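L-ornithine 5-monooxygenase (Pseudomonas aeruginosa, PDB 3S5W) hydroxylates the side-chain amine of L-ornithine, using FAD, NADPH and molecular oxygen, in the first step of hydroxamate siderophore biosynthesis such as that of pyoverdin. Local coordinates at residues D32-G37 with R179-L184; E163-I168 with C408-Y413; A44-L49 with V61-K66. All coordinates share one frame; numbering follows the deposited sequence.

Interaction 1. Residues D32-G37 with R179-L184. With FAD (flavin-adenine dinucleotide), chain C; PO4 (phosphate ion), chain D.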
loop_
_atom_site.group_PDB
_atom_site.type_symbol
_atom_site.label_atom_id
_atom_site.label_comp_id
_atom_site.label_asym_id
_atom_site.label_seq_id
_atom_site.Cartn_x
_atom_site.Cartn_y
_atom_site.Cartn_z
ATOM N N ASP A 32 15.382 -11.950 18.243
ATOM C CA ASP A 32 15.172 -10.641 18.844
ATOM C C ASP A 32 13.948 -9.945 18.230
ATOM O O ASP A 32 13.170 -9.315 18.945
ATOM C CB ASP A 32 16.435 -9.769 18.705
ATOM C CG ASP A 32 17.575 -10.245 19.610
ATOM O OD1 ASP A 32 17.334 -10.381 20.829
ATOM O OD2 ASP A 32 18.702 -10.465 19.112
ATOM N N LEU A 33 13.796 -10.081 16.908
ATOM C CA LEU A 33 12.692 -9.460 16.181
ATOM C C LEU A 33 12.248 -10.345 15.052
ATOM O O LEU A 33 13.070 -10.860 14.281
ATOM C CB LEU A 33 13.116 -8.090 15.592
ATOM C CG LEU A 33 12.026 -7.294 14.838
ATOM C CD1 LEU A 33 10.969 -6.686 15.810
ATOM C CD2 LEU A 33 12.677 -6.220 13.939
ATOM N N ILE A 34 10.942 -10.503 14.932
ATOM C CA ILE A 34 10.378 -11.035 13.710
ATOM C C ILE A 34 9.424 -9.985 13.132
ATOM O O ILE A 34 8.682 -9.360 13.871
ATOM C CB ILE A 34 9.657 -12.399 13.925
ATOM C CG1 ILE A 34 10.651 -13.431 14.469
ATOM C CG2 ILE A 34 9.009 -12.916 12.603
ATOM C CD1 ILE A 34 10.018 -14.822 14.694
ATOM N N GLY A 35 9.471 -9.823 11.807
ATOM C CA GLY A 35 8.574 -8.920 11.107
ATOM C C GLY A 35 7.603 -9.656 10.223
ATOM O O GLY A 35 7.966 -10.624 9.560
ATOM N N VAL A 36 6.357 -9.199 10.235
ATOM C CA VAL A 36 5.360 -9.674 9.311
ATOM C C VAL A 36 5.423 -8.739 8.094
ATOM O O VAL A 36 5.070 -7.538 8.209
ATOM C CB VAL A 36 3.960 -9.617 9.925
ATOM C CG1 VAL A 36 2.939 -10.200 8.955
ATOM C CG2 VAL A 36 3.933 -10.339 11.271
ATOM N N GLY A 37 5.870 -9.291 6.969
ATOM C CA GLY A 37 6.057 -8.561 5.709
ATOM C C GLY A 37 7.494 -8.106 5.502
ATOM O O GLY A 37 8.231 -7.822 6.459
ATOM N N ARG A 179 8.052 -20.181 15.239
ATOM C CA ARG A 179 9.279 -19.530 15.691
ATOM C C ARG A 179 8.991 -18.692 16.920
ATOM O O ARG A 179 7.860 -18.267 17.157
ATOM C CB ARG A 179 9.877 -18.625 14.597
ATOM C CG ARG A 179 10.424 -19.325 13.378
ATOM C CD ARG A 179 11.014 -18.259 12.470
ATOM N NE ARG A 179 11.509 -18.784 11.202
ATOM C CZ ARG A 179 10.774 -18.947 10.104
ATOM N NH1 ARG A 179 9.469 -18.678 10.107
ATOM N NH2 ARG A 179 11.347 -19.407 9.004
ATOM N N THR A 180 10.033 -18.424 17.687
ATOM C CA THR A 180 9.902 -17.713 18.917
ATOM C C THR A 180 10.681 -16.391 18.848
ATOM O O THR A 180 11.779 -16.350 18.305
ATOM C CB THR A 180 10.398 -18.630 20.075
ATOM O OG1 THR A 180 9.508 -19.745 20.154
ATOM C CG2 THR A 180 10.357 -17.912 21.384
ATOM N N THR A 181 10.105 -15.326 19.407
ATOM C CA THR A 181 10.702 -13.982 19.335
ATOM C C THR A 181 10.429 -13.100 20.554
ATOM O O THR A 181 9.352 -13.167 21.137
ATOM C CB THR A 181 10.245 -13.232 18.021
ATOM O OG1 THR A 181 10.990 -12.013 17.882
ATOM C CG2 THR A 181 8.755 -12.901 18.053
ATOM N N ARG A 182 11.402 -12.260 20.917
ATOM C CA ARG A 182 11.242 -11.235 21.975
ATOM C C ARG A 182 10.389 -10.005 21.549
ATOM O O ARG A 182 9.834 -9.281 22.390
ATOM C CB ARG A 182 12.624 -10.736 22.475
ATOM C CG ARG A 182 13.606 -11.859 22.899
ATOM C CD ARG A 182 14.949 -11.316 23.367
ATOM N NE ARG A 182 15.748 -12.352 24.037
ATOM C CZ ARG A 182 16.652 -13.141 23.443
ATOM N NH1 ARG A 182 16.904 -13.032 22.136
ATOM N NH2 ARG A 182 17.320 -14.039 24.163
ATOM N N ALA A 183 10.289 -9.770 20.243
ATOM C CA ALA A 183 9.624 -8.572 19.716
ATOM C C ALA A 183 9.096 -8.843 18.301
ATOM O O ALA A 183 9.627 -9.707 17.579
ATOM C CB ALA A 183 10.600 -7.388 19.701
ATOM N N LEU A 184 8.061 -8.100 17.927
ATOM C CA LEU A 184 7.360 -8.276 16.669
ATOM C C LEU A 184 7.133 -6.929 15.995
ATOM O O LEU A 184 6.783 -5.953 16.660
ATOM C CB LEU A 184 5.990 -8.906 16.920
ATOM C CG LEU A 184 5.105 -9.316 15.735
ATOM C CD1 LEU A 184 5.644 -10.523 14.947
ATOM C CD2 LEU A 184 3.709 -9.615 16.253
HETATM P PA FAD C . 3.436 -3.246 1.573
HETATM O O1A FAD C . 2.003 -3.420 1.237
HETATM O O2A FAD C . 4.306 -2.645 0.455
HETATM O O5B FAD C . 4.084 -4.680 1.981
HETATM C C5B FAD C . 3.369 -5.540 2.836
HETATM C C4B FAD C . 4.030 -6.896 2.654
HETATM O O4B FAD C . 3.449 -7.772 3.581
HETATM C C3B FAD C . 3.729 -7.463 1.270
HETATM O O3B FAD C . 4.938 -7.727 0.587
HETATM C C2B FAD C . 2.928 -8.742 1.545
HETATM O O2B FAD C . 3.343 -9.828 0.723
HETATM C C1B FAD C . 3.297 -9.043 2.966
HETATM N N9A FAD C . 2.272 -9.713 3.760
HETATM C C8A FAD C . 0.942 -9.343 3.940
HETATM N N7A FAD C . 0.390 -10.221 4.830
HETATM C C5A FAD C . 1.355 -11.099 5.216
HETATM C C6A FAD C . 1.339 -12.182 6.094
HETATM N N6A FAD C . 0.300 -12.375 6.923
HETATM N N1A FAD C . 2.517 -12.906 6.267
HETATM C C2A FAD C . 3.691 -12.579 5.619
HETATM N N3A FAD C . 3.709 -11.497 4.745
HETATM C C4A FAD C . 2.551 -10.780 4.555
HETATM N N1 FAD C . 3.263 5.164 -1.762
HETATM C C2 FAD C . 4.078 6.218 -2.154
HETATM O O2 FAD C . 4.651 6.897 -1.318
HETATM N N3 FAD C . 4.252 6.515 -3.489
HETATM C C4 FAD C . 3.641 5.773 -4.470
HETATM O O4 FAD C . 3.864 6.049 -5.661
HETATM C C4X FAD C . 2.799 4.713 -4.082
HETATM N N5 FAD C . 2.150 3.956 -5.047
HETATM C C5X FAD C . 1.313 2.921 -4.664
HETATM C C6 FAD C . 0.663 2.165 -5.651
HETATM C C7 FAD C . -0.183 1.122 -5.299
HETATM C C7M FAD C . -0.856 0.361 -6.414
HETATM C C8 FAD C . -0.402 0.851 -3.953
HETATM C C8M FAD C . -1.301 -0.264 -3.500
HETATM C C9 FAD C . 0.238 1.592 -2.966
HETATM C C9A FAD C . 1.120 2.627 -3.306
HETATM N N10 FAD C . 1.772 3.387 -2.328
HETATM C C10 FAD C . 2.593 4.437 -2.723
HETATM C "C1'" FAD C . 1.559 3.160 -0.863
HETATM C "C2'" FAD C . 2.225 1.883 -0.311
HETATM O "O2'" FAD C . 1.411 1.534 0.814
HETATM C "C3'" FAD C . 3.644 2.196 0.140
HETATM O "O3'" FAD C . 4.446 2.723 -0.936
HETATM C "C4'" FAD C . 4.370 0.932 0.665
HETATM O "O4'" FAD C . 4.207 -0.126 -0.271
HETATM C "C5'" FAD C . 3.968 0.505 2.102
HETATM O "O5'" FAD C . 4.950 -0.407 2.555
HETATM P P FAD C . 4.639 -1.585 3.619
HETATM O O1P FAD C . 5.905 -2.404 3.682
HETATM O O2P FAD C . 4.161 -0.919 4.881
HETATM O O3P FAD C . 3.458 -2.407 2.931
HETATM P P PO4 D . 14.887 -20.303 10.040
HETATM O O1 PO4 D . 16.036 -19.352 10.287
HETATM O O2 PO4 D . 13.915 -20.132 11.186
HETATM O O3 PO4 D . 15.433 -21.715 9.979
HETATM O O4 PO4 D . 14.191 -20.039 8.718
#
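Ile-34 and Ala-183 are joined by the backbone hydrogen bond of this contact: Ile-34 N reaches Ala-183 O at 3.1 Å with an N-H...O angle of 163°. The same carbonyl takes a second bond from within its own segment, Thr-181 OG1 to Ala-183 O at 2.7 Å, so two donors share one buried oxygen. Weaker CA-H...O contacts run both ways between the strands, from Leu-33 CA to Ala-183 O and from Leu-184 CA to Ile-34 O (3.3 Å), as expected where Ile-34 and Leu-184 form a parallel bridge.

Two arginines of 179-184 make ionic contacts. At the break between the two strands, Arg-182 runs side by side with Asp-32, and a salt bridge joins Asp-32 OD1 to Arg-182 NH1 at 3.0 Å; its hydrogen-bond geometry is weak, at 124°, and the carboxylate holds more firmly through OD2 to the backbone N of Glu-60. Arg-179 turns its guanidinium edge to a phosphate ion, probably from the crystallisation liquor, with hydrogen bonds from Arg-179 NE to PO4 O2 (2.8 Å) and from Arg-179 NH2 to PO4 O4, while NH1 pairs with Glu-148.

Apolar contacts complete the interface. With CG1 anti to the carbonyl carbon (chi1 -60°), Ile-34 lays CG1 and CD1 against Thr-181 CB, and its CD1 meets Arg-179 CB at 3.8 Å, the two side chains crossing at about a right angle. Leu-33 CD1 touches Ala-183 CB, and Val-36 CG2 meets Leu-184 CD1 at 4.1 Å. The other methyl of Val-36, CG1, packs on the FAD adenine near C6A.

The chemistry thus grades from a partly exposed ionic end at Asp-32 to a buried apolar end at the cofactor, with the Ala-183 carbonyl oxygen, which accepts two hydrogen bonds, tying the bend at 181-183 to the FAD-binding strand.

Interaction 2. Residues E163-I168 with C408-Y413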
loop_
_atom_site.group_PDB
_atom_site.type_symbol
_atom_site.label_atom_id
_atom_site.label_comp_id
_atom_site.label_asym_id
_atom_site.label_seq_id
_atom_site.Cartn_x
_atom_site.Cartn_y
_atom_site.Cartn_z
ATOM N N GLU A 163 6.638 -13.567 28.025
ATOM C CA GLU A 163 8.079 -13.349 27.893
ATOM C C GLU A 163 8.561 -13.448 26.453
ATOM O O GLU A 163 9.676 -13.060 26.142
ATOM C CB GLU A 163 8.875 -14.362 28.736
ATOM C CG GLU A 163 8.544 -14.397 30.238
ATOM C CD GLU A 163 8.960 -13.142 31.003
ATOM O OE1 GLU A 163 9.637 -12.257 30.430
ATOM O OE2 GLU A 163 8.596 -13.047 32.196
ATOM N N ALA A 164 7.735 -14.026 25.591
ATOM C CA ALA A 164 8.085 -14.198 24.187
ATOM C C ALA A 164 6.816 -14.436 23.375
ATOM O O ALA A 164 5.729 -14.623 23.931
ATOM C CB ALA A 164 9.104 -15.336 24.005
ATOM N N LEU A 165 6.949 -14.395 22.056
ATOM C CA LEU A 165 5.813 -14.579 21.190
ATOM C C LEU A 165 6.088 -15.735 20.274
ATOM O O LEU A 165 7.217 -15.931 19.846
ATOM C CB LEU A 165 5.524 -13.290 20.379
ATOM C CG LEU A 165 5.060 -12.054 21.155
ATOM C CD1 LEU A 165 5.179 -10.822 20.260
ATOM C CD2 LEU A 165 3.626 -12.212 21.700
ATOM N N ARG A 166 5.046 -16.507 20.001
ATOM C CA ARG A 166 5.122 -17.602 19.052
ATOM C C ARG A 166 4.570 -17.083 17.736
ATOM O O ARG A 166 3.428 -16.618 17.692
ATOM C CB ARG A 166 4.263 -18.794 19.518
ATOM C CG ARG A 166 4.828 -19.567 20.695
ATOM C CD ARG A 166 3.717 -20.392 21.440
ATOM N NE ARG A 166 2.910 -21.205 20.524
ATOM C CZ ARG A 166 3.264 -22.401 20.057
ATOM N NH1 ARG A 166 4.411 -22.945 20.431
ATOM N NH2 ARG A 166 2.469 -23.060 19.217
ATOM N N VAL A 167 5.377 -17.149 16.680
ATOM C CA VAL A 167 4.936 -16.719 15.362
ATOM C C VAL A 167 4.678 -17.962 14.526
ATOM O O VAL A 167 5.596 -18.746 14.281
ATOM C CB VAL A 167 6.000 -15.784 14.679
ATOM C CG1 VAL A 167 5.518 -15.329 13.286
ATOM C CG2 VAL A 167 6.358 -14.588 15.585
ATOM N N ILE A 168 3.434 -18.136 14.092
ATOM C CA ILE A 168 3.028 -19.300 13.330
ATOM C C ILE A 168 2.896 -18.922 11.852
ATOM O O ILE A 168 2.104 -18.058 11.501
ATOM C CB ILE A 168 1.645 -19.883 13.830
ATOM C CG1 ILE A 168 1.729 -20.479 15.248
ATOM C CG2 ILE A 168 1.192 -21.004 12.902
ATOM C CD1 ILE A 168 1.928 -19.530 16.366
ATOM N N CYS A 408 2.385 -8.182 29.684
ATOM C CA CYS A 408 3.045 -8.345 28.398
ATOM C C CYS A 408 4.412 -7.658 28.449
ATOM O O CYS A 408 4.500 -6.434 28.521
ATOM C CB CYS A 408 2.151 -7.774 27.299
ATOM S SG CYS A 408 2.452 -8.381 25.624
ATOM N N LYS A 409 5.468 -8.466 28.442
ATOM C CA LYS A 409 6.850 -7.993 28.560
ATOM C C LYS A 409 7.527 -7.818 27.186
ATOM O O LYS A 409 8.665 -7.336 27.095
ATOM C CB LYS A 409 7.676 -8.981 29.394
ATOM C CG LYS A 409 7.099 -9.300 30.784
ATOM C CD LYS A 409 7.409 -8.201 31.796
ATOM C CE LYS A 409 8.870 -8.282 32.252
ATOM N NZ LYS A 409 9.230 -7.156 33.144
ATOM N N VAL A 410 6.838 -8.255 26.136
ATOM C CA VAL A 410 7.364 -8.187 24.774
ATOM C C VAL A 410 6.907 -6.877 24.133
ATOM O O VAL A 410 5.889 -6.306 24.537
ATOM C CB VAL A 410 6.893 -9.375 23.910
ATOM C CG1 VAL A 410 7.475 -10.675 24.431
ATOM C CG2 VAL A 410 5.383 -9.445 23.870
ATOM N N ALA A 411 7.665 -6.422 23.138
ATOM C CA ALA A 411 7.334 -5.198 22.396
ATOM C C ALA A 411 6.739 -5.600 21.049
ATOM O O ALA A 411 7.306 -6.445 20.349
ATOM C CB ALA A 411 8.592 -4.337 22.216
ATOM N N ILE A 412 5.582 -5.025 20.714
ATOM C CA ILE A 412 4.945 -5.221 19.411
ATOM C C ILE A 412 4.794 -3.853 18.715
ATOM O O ILE A 412 4.215 -2.929 19.279
ATOM C CB ILE A 412 3.561 -5.872 19.554
ATOM C CG1 ILE A 412 3.682 -7.189 20.379
ATOM C CG2 ILE A 412 2.923 -6.098 18.162
ATOM C CD1 ILE A 412 2.390 -7.678 20.937
ATOM N N TYR A 413 5.339 -3.748 17.508
ATOM C CA TYR A 413 5.248 -2.506 16.722
ATOM C C TYR A 413 4.388 -2.773 15.485
ATOM O O TYR A 413 4.293 -3.912 15.019
ATOM C CB TYR A 413 6.651 -2.059 16.305
ATOM C CG TYR A 413 7.583 -1.762 17.452
ATOM C CD1 TYR A 413 8.321 -2.780 18.071
ATOM C CD2 TYR A 413 7.758 -0.460 17.912
ATOM C CE1 TYR A 413 9.198 -2.500 19.132
ATOM C CE2 TYR A 413 8.642 -0.176 18.960
ATOM C CZ TYR A 413 9.356 -1.215 19.567
ATOM O OH TYR A 413 10.222 -0.939 20.614
#
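With CG anti to the carbonyl carbon (chi1 -66°), Leu-165 directs its branched end at Val-410, while in Val-410 the same placement of CG1 (chi1 -66°) leaves CG2 between the backbone N and the carbonyl carbon, facing the leucine. The branch carbon Leu-165 CG then lies 3.8 Å from Val-410 CG2, and the leucine methyls CD1 and CD2 both lie 3.9 Å from Val-410 CG2, on the same side of it. The two side chains meet at a slant.

Val-410 CG1 takes a different partner: it rests on the backbone, 3.6 Å from Ala-164 N. One valine therefore uses its two branches separately, one on a side chain and the other on the backbone of Glu-163 and Ala-164. Further along, Leu-165 CD1 comes within 3.9 Å of Ile-412 CG1, the two side chains crossing at about a right angle. Leu-387 from a loop and Leu-184 from strand 183-186 also touch both Leu-165 and Ile-412, so this part of the contact is buried in hydrocarbon.

At the exposed end Glu-163 and Lys-409 run alongside each other. Glu-163 OE1 lies 3.9 Å from Lys-409 CG, but the lysine chain bends away and the charged atoms Glu-163 OE1 and Lys-409 NZ remain 5.8 Å apart, so any attraction is probably modest.

No hydrogen bond crosses between these segments. Strand 161-171 is the middle strand of a three-stranded antiparallel beta-meander (148-158, 161-171, 176-181), as in FAD domains of the glutathione reductase type, here packed against 411-414, the parallel neighbour of strand 183-186.

Interaction 3. Residues A44-L49 with V61-K66. With FAD (flavin-adenine dinucleotide), chain C.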
loop_
_atom_site.group_PDB
_atom_site.type_symbol
_atom_site.label_atom_id
_atom_site.label_comp_id
_atom_site.label_asym_id
_atom_site.label_seq_id
_atom_site.Cartn_x
_atom_site.Cartn_y
_atom_site.Cartn_z
ATOM N N ALA A 44 13.057 -0.839 4.999
ATOM C CA ALA A 44 13.644 0.365 5.597
ATOM C C ALA A 44 14.101 0.107 7.044
ATOM O O ALA A 44 15.149 0.618 7.503
ATOM C CB ALA A 44 12.628 1.538 5.572
ATOM N N LEU A 45 13.278 -0.631 7.775
ATOM C CA LEU A 45 13.642 -1.035 9.132
ATOM C C LEU A 45 14.921 -1.928 9.197
ATOM O O LEU A 45 15.783 -1.686 10.049
ATOM C CB LEU A 45 12.461 -1.721 9.814
ATOM C CG LEU A 45 12.704 -2.222 11.253
ATOM C CD1 LEU A 45 13.075 -1.041 12.161
ATOM C CD2 LEU A 45 11.403 -2.852 11.714
ATOM N N ALA A 46 15.049 -2.908 8.305
ATOM C CA ALA A 46 16.241 -3.767 8.228
ATOM C C ALA A 46 17.511 -2.926 8.006
ATOM O O ALA A 46 18.589 -3.184 8.610
ATOM C CB ALA A 46 16.087 -4.797 7.074
ATOM N N ILE A 47 17.393 -1.921 7.138
ATOM C CA ILE A 47 18.505 -0.986 6.911
ATOM C C ILE A 47 18.865 -0.220 8.181
ATOM O O ILE A 47 20.053 -0.112 8.544
ATOM C CB ILE A 47 18.190 0.036 5.782
ATOM C CG1 ILE A 47 17.961 -0.683 4.463
ATOM C CG2 ILE A 47 19.301 1.090 5.670
ATOM C CD1 ILE A 47 17.278 0.202 3.391
ATOM N N ALA A 48 17.856 0.325 8.853
ATOM C CA ALA A 48 18.115 1.136 10.040
ATOM C C ALA A 48 18.721 0.274 11.175
ATOM O O ALA A 48 19.614 0.739 11.918
ATOM C CB ALA A 48 16.861 1.801 10.496
ATOM N N LEU A 49 18.256 -0.971 11.271
ATOM C CA LEU A 49 18.827 -1.955 12.227
ATOM C C LEU A 49 20.282 -2.238 11.928
ATOM O O LEU A 49 21.108 -2.232 12.851
ATOM C CB LEU A 49 18.031 -3.270 12.253
ATOM C CG LEU A 49 16.621 -3.208 12.833
ATOM C CD1 LEU A 49 15.840 -4.487 12.526
ATOM C CD2 LEU A 49 16.629 -2.878 14.310
ATOM N N VAL A 61 17.418 -11.207 13.686
ATOM C CA VAL A 61 16.193 -10.673 13.059
ATOM C C VAL A 61 15.727 -11.486 11.835
ATOM O O VAL A 61 16.544 -11.923 11.030
ATOM C CB VAL A 61 16.366 -9.138 12.709
ATOM C CG1 VAL A 61 15.119 -8.563 12.104
ATOM C CG2 VAL A 61 16.736 -8.328 13.956
ATOM N N LEU A 62 14.417 -11.686 11.719
ATOM C CA LEU A 62 13.801 -12.269 10.519
ATOM C C LEU A 62 12.612 -11.442 10.027
ATOM O O LEU A 62 11.799 -10.970 10.827
ATOM C CB LEU A 62 13.285 -13.690 10.767
ATOM C CG LEU A 62 14.254 -14.850 11.010
ATOM C CD1 LEU A 62 13.421 -16.115 11.229
ATOM C CD2 LEU A 62 15.183 -15.036 9.845
ATOM N N PHE A 63 12.493 -11.318 8.709
ATOM C CA PHE A 63 11.290 -10.723 8.124
ATOM C C PHE A 63 10.662 -11.722 7.208
ATOM O O PHE A 63 11.316 -12.184 6.289
ATOM C CB PHE A 63 11.641 -9.444 7.354
ATOM C CG PHE A 63 12.236 -8.384 8.215
ATOM C CD1 PHE A 63 11.411 -7.517 8.958
ATOM C CD2 PHE A 63 13.624 -8.257 8.314
ATOM C CE1 PHE A 63 11.975 -6.555 9.780
ATOM C CE2 PHE A 63 14.180 -7.277 9.110
ATOM C CZ PHE A 63 13.365 -6.433 9.850
ATOM N N LEU A 64 9.403 -12.061 7.458
ATOM C CA LEU A 64 8.687 -13.070 6.681
ATOM C C LEU A 64 7.743 -12.428 5.680
ATOM O O LEU A 64 6.982 -11.527 6.048
ATOM C CB LEU A 64 7.874 -13.996 7.610
ATOM C CG LEU A 64 8.533 -14.610 8.860
ATOM C CD1 LEU A 64 7.605 -15.671 9.481
ATOM C CD2 LEU A 64 9.919 -15.171 8.623
ATOM N N ASP A 65 7.803 -12.855 4.425
ATOM C CA ASP A 65 6.885 -12.334 3.439
ATOM C C ASP A 65 6.229 -13.461 2.690
ATOM O O ASP A 65 6.898 -14.374 2.213
ATOM C CB ASP A 65 7.578 -11.367 2.455
ATOM C CG ASP A 65 6.580 -10.444 1.744
ATOM O OD1 ASP A 65 5.839 -10.913 0.843
ATOM O OD2 ASP A 65 6.518 -9.243 2.098
ATOM N N LYS A 66 4.922 -13.356 2.561
ATOM C CA LYS A 66 4.129 -14.364 1.880
ATOM C C LYS A 66 4.430 -14.503 0.390
ATOM O O LYS A 66 4.139 -15.543 -0.187
ATOM C CB LYS A 66 2.633 -14.189 2.149
ATOM C CG LYS A 66 1.990 -12.964 1.522
ATOM C CD LYS A 66 0.498 -12.885 1.892
ATOM C CE LYS A 66 -0.174 -11.726 1.164
ATOM N NZ LYS A 66 -1.636 -11.688 1.474
HETATM P PA FAD C . 3.436 -3.246 1.573
HETATM O O1A FAD C . 2.003 -3.420 1.237
HETATM O O2A FAD C . 4.306 -2.645 0.455
HETATM O O5B FAD C . 4.084 -4.680 1.981
HETATM C C5B FAD C . 3.369 -5.540 2.836
HETATM C C4B FAD C . 4.030 -6.896 2.654
HETATM O O4B FAD C . 3.449 -7.772 3.581
HETATM C C3B FAD C . 3.729 -7.463 1.270
HETATM O O3B FAD C . 4.938 -7.727 0.587
HETATM C C2B FAD C . 2.928 -8.742 1.545
HETATM O O2B FAD C . 3.343 -9.828 0.723
HETATM C C1B FAD C . 3.297 -9.043 2.966
HETATM N N9A FAD C . 2.272 -9.713 3.760
HETATM C C8A FAD C . 0.942 -9.343 3.940
HETATM N N7A FAD C . 0.390 -10.221 4.830
HETATM C C5A FAD C . 1.355 -11.099 5.216
HETATM C C6A FAD C . 1.339 -12.182 6.094
HETATM N N6A FAD C . 0.300 -12.375 6.923
HETATM N N1A FAD C . 2.517 -12.906 6.267
HETATM C C2A FAD C . 3.691 -12.579 5.619
HETATM N N3A FAD C . 3.709 -11.497 4.745
HETATM C C4A FAD C . 2.551 -10.780 4.555
HETATM N N1 FAD C . 3.263 5.164 -1.762
HETATM C C2 FAD C . 4.078 6.218 -2.154
HETATM O O2 FAD C . 4.651 6.897 -1.318
HETATM N N3 FAD C . 4.252 6.515 -3.489
HETATM C C4 FAD C . 3.641 5.773 -4.470
HETATM O O4 FAD C . 3.864 6.049 -5.661
HETATM C C4X FAD C . 2.799 4.713 -4.082
HETATM N N5 FAD C . 2.150 3.956 -5.047
HETATM C C5X FAD C . 1.313 2.921 -4.664
HETATM C C6 FAD C . 0.663 2.165 -5.651
HETATM C C7 FAD C . -0.183 1.122 -5.299
HETATM C C7M FAD C . -0.856 0.361 -6.414
HETATM C C8 FAD C . -0.402 0.851 -3.953
HETATM C C8M FAD C . -1.301 -0.264 -3.500
HETATM C C9 FAD C . 0.238 1.592 -2.966
HETATM C C9A FAD C . 1.120 2.627 -3.306
HETATM N N10 FAD C . 1.772 3.387 -2.328
HETATM C C10 FAD C . 2.593 4.437 -2.723
HETATM C "C1'" FAD C . 1.559 3.160 -0.863
HETATM C "C2'" FAD C . 2.225 1.883 -0.311
HETATM O "O2'" FAD C . 1.411 1.534 0.814
HETATM C "C3'" FAD C . 3.644 2.196 0.140
HETATM O "O3'" FAD C . 4.446 2.723 -0.936
HETATM C "C4'" FAD C . 4.370 0.932 0.665
HETATM O "O4'" FAD C . 4.207 -0.126 -0.271
HETATM C "C5'" FAD C . 3.968 0.505 2.102
HETATM O "O5'" FAD C . 4.950 -0.407 2.555
HETATM P P FAD C . 4.639 -1.585 3.619
HETATM O O1P FAD C . 5.905 -2.404 3.682
HETATM O O2P FAD C . 4.161 -0.919 4.881
HETATM O O3P FAD C . 3.458 -2.407 2.931
#
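Asp-65 grips the FAD ribose with both carboxylate oxygens: the O2B hydroxyl donates to Asp-65 OD1 at 2.7 Å and the O3B hydroxyl to Asp-65 OD2 at 2.7 Å. Each oxygen also accepts a backbone amide, OD1 that of Gln-67 and OD2 that of Phe-38, which fixes the rotation of the carboxylate. Next to it, Lys-66, extended beyond CG, lies over one face of the adenine, with its CG 3.8 Å from FAD C4A.

Across the contact itself the meeting is wholly apolar and centres on the ring of Phe-63. Leu-45 CD2 and Leu-49 CD1 approach this ring at its edge, the latter 4.1 Å from Phe-63 CZ, while Ala-46 CB comes in obliquely to 3.7 Å from Phe-63 CE2. Leu-49 CD1 also reaches Val-61 CG1 at 4.2 Å, bridging the two strand residues that point at the helix. The ring of Phe-38 meets that of Phe-63 as well, their planes about 20° apart.

Helix 44-49 runs nearly antiparallel to strand 61-65, at 170°. This is the beta-alpha-beta unit of a Rossmann-type FAD-binding domain, in which an acidic residue near the C-terminal end of the second strand binds the ribose hydroxyls.

Overall arrangement
From the N terminus, strand 30-36 leads into helix 40-56, and interaction 3 closes the short loop in which that helix packs back on strand 61-65. This loop is nested within the much longer one closed by interaction 1, which brings 179-184 beside the first strand. Interaction 2 opens at 163-168, inside that longer loop, and closes only at 408-413, so interactions 1 and 2 cross along the chain, while interactions 3 and 2 follow in series. All three reach one mixed sheet: Gly-35 N hydrogen-bonds to Leu-62 O between interactions 1 and 3, and Leu-184 O probably to Tyr-413 N between 1 and 2. Interactions 1 and 3 both touch FAD.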